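Local coordinates for protein possible galactose mutarotase (Streptomyces platensis subsp. rosaceus, PDB 4RNL) that is of unproven function but is possibly an aldose 1-epimerase that interconverts the alpha and beta anomers of galactose or a related sugar, at residues Glu49-Ala61 and Ala259-Ala271. Residues are numbered along the deposited sequence; the frame is centred on the assembly and turned at random.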
loop_
_atom_site.group_PDB
_atom_site.type_symbol
_atom_site.label_atom_id
_atom_site.label_comp_id
_atom_site.label_asym_id
_atom_site.label_seq_id
_atom_site.Cartn_x
_atom_site.Cartn_y
_atom_site.Cartn_z
ATOM N N GLU A 49 -12.102 -9.542 3.443
ATOM C CA GLU A 49 -13.505 -9.898 3.245
ATOM C C GLU A 49 -14.399 -9.033 4.122
ATOM O O GLU A 49 -14.125 -8.862 5.307
ATOM C CB GLU A 49 -13.726 -11.376 3.570
ATOM C CG GLU A 49 -13.052 -12.310 2.567
ATOM C CD GLU A 49 -12.898 -13.722 3.091
ATOM O OE1 GLU A 49 -13.732 -14.577 2.739
ATOM O OE2 GLU A 49 -11.941 -13.976 3.856
ATOM N N ALA A 50 -15.475 -8.515 3.532
ATOM C CA ALA A 50 -16.357 -7.558 4.192
ATOM C C ALA A 50 -17.777 -7.747 3.668
ATOM O O ALA A 50 -17.966 -8.140 2.511
ATOM C CB ALA A 50 -15.882 -6.127 3.904
ATOM N N PRO A 51 -18.782 -7.446 4.503
ATOM C CA PRO A 51 -20.173 -7.644 4.069
ATOM C C PRO A 51 -20.678 -6.566 3.111
ATOM O O PRO A 51 -20.250 -5.405 3.203
ATOM C CB PRO A 51 -20.961 -7.592 5.384
ATOM C CG PRO A 51 -20.143 -6.709 6.271
ATOM C CD PRO A 51 -18.694 -6.980 5.901
ATOM N N ASP A 52 -21.577 -6.952 2.202
ATOM C CA ASP A 52 -22.278 -5.988 1.355
ATOM C C ASP A 52 -23.506 -5.471 2.109
ATOM O O ASP A 52 -23.711 -5.830 3.274
ATOM C CB ASP A 52 -22.650 -6.598 -0.016
ATOM C CG ASP A 52 -23.666 -7.749 0.077
ATOM O OD1 ASP A 52 -24.320 -7.936 1.127
ATOM O OD2 ASP A 52 -23.833 -8.467 -0.938
ATOM N N ARG A 53 -24.334 -4.660 1.453
ATOM C CA ARG A 53 -25.494 -4.078 2.132
ATOM C C ARG A 53 -26.534 -5.115 2.575
ATOM O O ARG A 53 -27.365 -4.827 3.433
ATOM C CB ARG A 53 -26.156 -2.978 1.287
ATOM C CG ARG A 53 -26.757 -3.459 -0.022
ATOM C CD ARG A 53 -27.704 -2.411 -0.619
ATOM N NE ARG A 53 -27.022 -1.170 -1.005
ATOM C CZ ARG A 53 -26.474 -0.960 -2.199
ATOM N NH1 ARG A 53 -25.880 0.199 -2.474
ATOM N NH2 ARG A 53 -26.518 -1.909 -3.122
ATOM N N ASP A 54 -26.492 -6.310 1.993
ATOM C CA ASP A 54 -27.390 -7.392 2.416
ATOM C C ASP A 54 -26.740 -8.257 3.499
ATOM O O ASP A 54 -27.338 -9.225 3.986
ATOM C CB ASP A 54 -27.793 -8.276 1.226
ATOM C CG ASP A 54 -28.558 -7.516 0.163
ATOM O OD1 ASP A 54 -29.266 -6.551 0.517
ATOM O OD2 ASP A 54 -28.450 -7.883 -1.029
ATOM N N GLY A 55 -25.518 -7.902 3.870
ATOM C CA GLY A 55 -24.795 -8.605 4.913
ATOM C C GLY A 55 -23.953 -9.759 4.408
ATOM O O GLY A 55 -23.391 -10.507 5.201
HETATM N N MSE A 56 -23.852 -9.907 3.090
HETATM C CA MSE A 56 -23.120 -11.037 2.514
HETATM C C MSE A 56 -21.623 -10.779 2.393
HETATM O O MSE A 56 -21.187 -9.798 1.795
HETATM C CB MSE A 56 -23.685 -11.418 1.144
HETATM C CG MSE A 56 -22.989 -12.621 0.510
HETATM SE SE MSE A 56 -23.286 -14.317 1.448
HETATM C CE MSE A 56 -22.116 -15.470 0.394
ATOM N N ARG A 57 -20.827 -11.673 2.971
ATOM C CA ARG A 57 -19.374 -11.533 2.919
ATOM C C ARG A 57 -18.831 -11.744 1.498
ATOM O O ARG A 57 -19.309 -12.611 0.767
ATOM C CB ARG A 57 -18.732 -12.528 3.895
ATOM C CG ARG A 57 -17.218 -12.530 3.896
ATOM C CD ARG A 57 -16.678 -13.354 5.074
ATOM N NE ARG A 57 -16.590 -12.568 6.309
ATOM C CZ ARG A 57 -15.955 -12.961 7.412
ATOM N NH1 ARG A 57 -15.353 -14.144 7.451
ATOM N NH2 ARG A 57 -15.919 -12.167 8.478
ATOM N N GLY A 58 -17.845 -10.942 1.104
ATOM C CA GLY A 58 -17.204 -11.109 -0.191
ATOM C C GLY A 58 -15.748 -10.690 -0.138
ATOM O O GLY A 58 -15.387 -9.798 0.639
ATOM N N GLN A 59 -14.910 -11.330 -0.952
ATOM C CA GLN A 59 -13.461 -11.061 -0.943
ATOM C C GLN A 59 -13.176 -9.906 -1.886
ATOM O O GLN A 59 -13.607 -9.934 -3.044
ATOM C CB GLN A 59 -12.692 -12.310 -1.388
ATOM C CG GLN A 59 -11.247 -12.377 -0.870
ATOM C CD GLN A 59 -10.353 -11.320 -1.499
ATOM O OE1 GLN A 59 -9.685 -10.555 -0.796
ATOM N NE2 GLN A 59 -10.340 -11.270 -2.833
ATOM N N LEU A 60 -12.453 -8.897 -1.397
ATOM C CA LEU A 60 -12.329 -7.628 -2.109
ATOM C C LEU A 60 -10.929 -7.318 -2.637
ATOM O O LEU A 60 -10.774 -6.480 -3.524
ATOM C CB LEU A 60 -12.761 -6.469 -1.195
ATOM C CG LEU A 60 -14.057 -6.665 -0.389
ATOM C CD1 LEU A 60 -14.342 -5.420 0.451
ATOM C CD2 LEU A 60 -15.232 -6.955 -1.313
ATOM N N ALA A 61 -9.900 -7.952 -2.087
ATOM C CA ALA A 61 -8.532 -7.561 -2.470
ATOM C C ALA A 61 -8.031 -8.314 -3.707
ATOM O O ALA A 61 -8.297 -9.503 -3.853
ATOM C CB ALA A 61 -7.574 -7.765 -1.296
ATOM N N ALA A 259 -9.811 9.647 2.164
ATOM C CA ALA A 259 -10.403 9.062 0.968
ATOM C C ALA A 259 -11.641 8.278 1.328
ATOM O O ALA A 259 -11.668 7.579 2.346
ATOM C CB ALA A 259 -9.402 8.165 0.258
ATOM N N GLU A 260 -12.665 8.388 0.487
ATOM C CA GLU A 260 -13.868 7.565 0.630
ATOM C C GLU A 260 -14.157 6.922 -0.705
ATOM O O GLU A 260 -14.349 7.619 -1.703
ATOM C CB GLU A 260 -15.061 8.423 1.074
ATOM C CG GLU A 260 -14.919 8.957 2.507
ATOM C CD GLU A 260 -15.995 9.962 2.870
ATOM O OE1 GLU A 260 -16.650 10.493 1.948
ATOM O OE2 GLU A 260 -16.188 10.221 4.077
ATOM N N LEU A 261 -14.173 5.592 -0.719
ATOM C CA LEU A 261 -14.412 4.834 -1.937
ATOM C C LEU A 261 -15.720 4.070 -1.747
ATOM O O LEU A 261 -16.010 3.575 -0.642
ATOM C CB LEU A 261 -13.253 3.855 -2.145
ATOM C CG LEU A 261 -13.209 2.975 -3.393
ATOM C CD1 LEU A 261 -13.006 3.782 -4.675
ATOM C CD2 LEU A 261 -12.081 1.959 -3.219
ATOM N N TYR A 262 -16.520 3.988 -2.804
ATOM C CA TYR A 262 -17.843 3.388 -2.687
ATOM C C TYR A 262 -18.250 2.652 -3.953
ATOM O O TYR A 262 -18.078 3.166 -5.062
ATOM C CB TYR A 262 -18.877 4.475 -2.355
ATOM C CG TYR A 262 -20.314 3.991 -2.346
ATOM C CD1 TYR A 262 -20.739 3.037 -1.429
ATOM C CD2 TYR A 262 -21.248 4.508 -3.234
ATOM C CE1 TYR A 262 -22.057 2.591 -1.412
ATOM C CE2 TYR A 262 -22.572 4.069 -3.224
ATOM C CZ TYR A 262 -22.967 3.108 -2.308
ATOM O OH TYR A 262 -24.285 2.662 -2.292
ATOM N N ASP A 263 -18.792 1.445 -3.788
ATOM C CA ASP A 263 -19.390 0.714 -4.912
ATOM C C ASP A 263 -20.910 0.718 -4.818
ATOM O O ASP A 263 -21.477 0.040 -3.959
ATOM C CB ASP A 263 -18.912 -0.747 -4.935
ATOM C CG ASP A 263 -19.667 -1.589 -5.954
ATOM O OD1 ASP A 263 -19.984 -1.057 -7.045
ATOM O OD2 ASP A 263 -19.965 -2.781 -5.669
ATOM N N PRO A 264 -21.579 1.465 -5.709
ATOM C CA PRO A 264 -23.046 1.527 -5.656
ATOM C C PRO A 264 -23.731 0.170 -5.789
ATOM O O PRO A 264 -24.847 0.005 -5.288
ATOM C CB PRO A 264 -23.396 2.394 -6.870
ATOM C CG PRO A 264 -22.194 3.294 -7.032
ATOM C CD PRO A 264 -21.014 2.433 -6.673
ATOM N N ARG A 265 -23.099 -0.781 -6.471
ATOM C CA ARG A 265 -23.772 -2.043 -6.756
ATOM C C ARG A 265 -23.956 -2.892 -5.500
ATOM O O ARG A 265 -25.056 -3.378 -5.226
ATOM C CB ARG A 265 -23.000 -2.866 -7.791
ATOM C CG ARG A 265 -22.953 -2.293 -9.196
ATOM C CD ARG A 265 -22.680 -3.423 -10.172
ATOM N NE ARG A 265 -22.494 -2.983 -11.551
ATOM C CZ ARG A 265 -21.305 -2.845 -12.130
ATOM N NH1 ARG A 265 -20.201 -3.095 -11.438
ATOM N NH2 ARG A 265 -21.220 -2.454 -13.396
ATOM N N SER A 266 -22.868 -3.084 -4.765
ATOM C CA SER A 266 -22.854 -3.943 -3.582
ATOM C C SER A 266 -23.181 -3.134 -2.344
ATOM O O SER A 266 -23.624 -3.678 -1.320
ATOM C CB SER A 266 -21.471 -4.559 -3.396
ATOM O OG SER A 266 -20.523 -3.566 -3.021
ATOM N N GLY A 267 -22.953 -1.831 -2.438
ATOM C CA GLY A 267 -23.118 -0.953 -1.295
ATOM C C GLY A 267 -21.940 -0.889 -0.341
ATOM O O GLY A 267 -22.026 -0.193 0.674
ATOM N N ARG A 268 -20.843 -1.585 -0.645
ATOM C CA ARG A 268 -19.669 -1.550 0.230
ATOM C C ARG A 268 -18.965 -0.201 0.156
ATOM O O ARG A 268 -18.807 0.372 -0.923
ATOM C CB ARG A 268 -18.676 -2.669 -0.114
ATOM C CG ARG A 268 -19.217 -4.071 0.177
ATOM C CD ARG A 268 -18.089 -5.111 0.242
ATOM N NE ARG A 268 -18.621 -6.476 0.341
ATOM C CZ ARG A 268 -19.088 -7.175 -0.689
ATOM N NH1 ARG A 268 -19.089 -6.645 -1.910
ATOM N NH2 ARG A 268 -19.555 -8.400 -0.504
ATOM N N ALA A 269 -18.552 0.300 1.315
ATOM C CA ALA A 269 -17.873 1.590 1.402
ATOM C C ALA A 269 -16.581 1.446 2.181
ATOM O O ALA A 269 -16.509 0.674 3.139
ATOM C CB ALA A 269 -18.771 2.615 2.078
ATOM N N LEU A 270 -15.571 2.205 1.769
ATOM C CA LEU A 270 -14.301 2.282 2.482
ATOM C C LEU A 270 -13.999 3.726 2.824
ATOM O O LEU A 270 -14.110 4.607 1.964
ATOM C CB LEU A 270 -13.171 1.762 1.599
ATOM C CG LEU A 270 -11.740 2.026 2.082
ATOM C CD1 LEU A 270 -11.424 1.181 3.317
ATOM C CD2 LEU A 270 -10.768 1.721 0.964
ATOM N N ALA A 271 -13.638 3.960 4.081
ATOM C CA ALA A 271 -13.077 5.240 4.502
ATOM C C ALA A 271 -11.630 4.981 4.875
ATOM O O ALA A 271 -11.343 4.157 5.754
ATOM C CB ALA A 271 -13.848 5.804 5.694
HETATM O O HOH W 1 -21.478 -9.846 -2.162
#
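Arg268 reaches from the start of strand 268-274 into the hairpin of strands 45-51 and 57-59, its guanidinium held between Asp52 CB, over the centre of one face, and Leu60 CD2, over the opposite face nearer the rim. The Arg268 side chain is extended from CG to NE, and its CD lies 3.7 Å from Leu60 CD2. Arg268 NE donates to Ala50 O at 2.8 Å, meeting the oxygen from above its carbonyl plane. Gly58 N bonds that oxygen from the other face, so the arginine taps a backbone pair of the hairpin without breaking it. Arg268 NH2 makes a weak bond to Met56 O (3.1 Å), and a water joins it to Asp52 OD2; NH1 turns to Leu187 O. An alanine in place of Arg268 would probably leave Ala50 O and Met56 O without these donors and open a gap between Leu60 and Asp52.

Arg53 makes the return reach. Arg53 N gives a nearly straight bond (168°) to Ser266 O, 3.0 Å away, while its side chain, bent at chi3 (64°), folds along the opposing turn. The guanidinium lies with one face over Gly267 CA, and a CB at Gly267 would clash with Arg53 NE. Pro264 O sits in the guanidinium plane and accepts from Arg53 NH1 at 3.0 Å; the Tyr262 ring stands at 76° to that plane, with its OH at the guanidinium edge. Arg53 NE also donates to O of the C-terminal residue Arg343.

Behind this, Asp52 OD1 takes Met56 N (2.8 Å) across the type I turn of residues 52-55, and Asp263 braces the facing loop through an Asx turn. The contact thus joins two antiparallel beta hairpins at their connecting loops, tying the five-stranded N-terminal sheet to the large antiparallel sheet of the galactose mutarotase-like beta-sandwich fold.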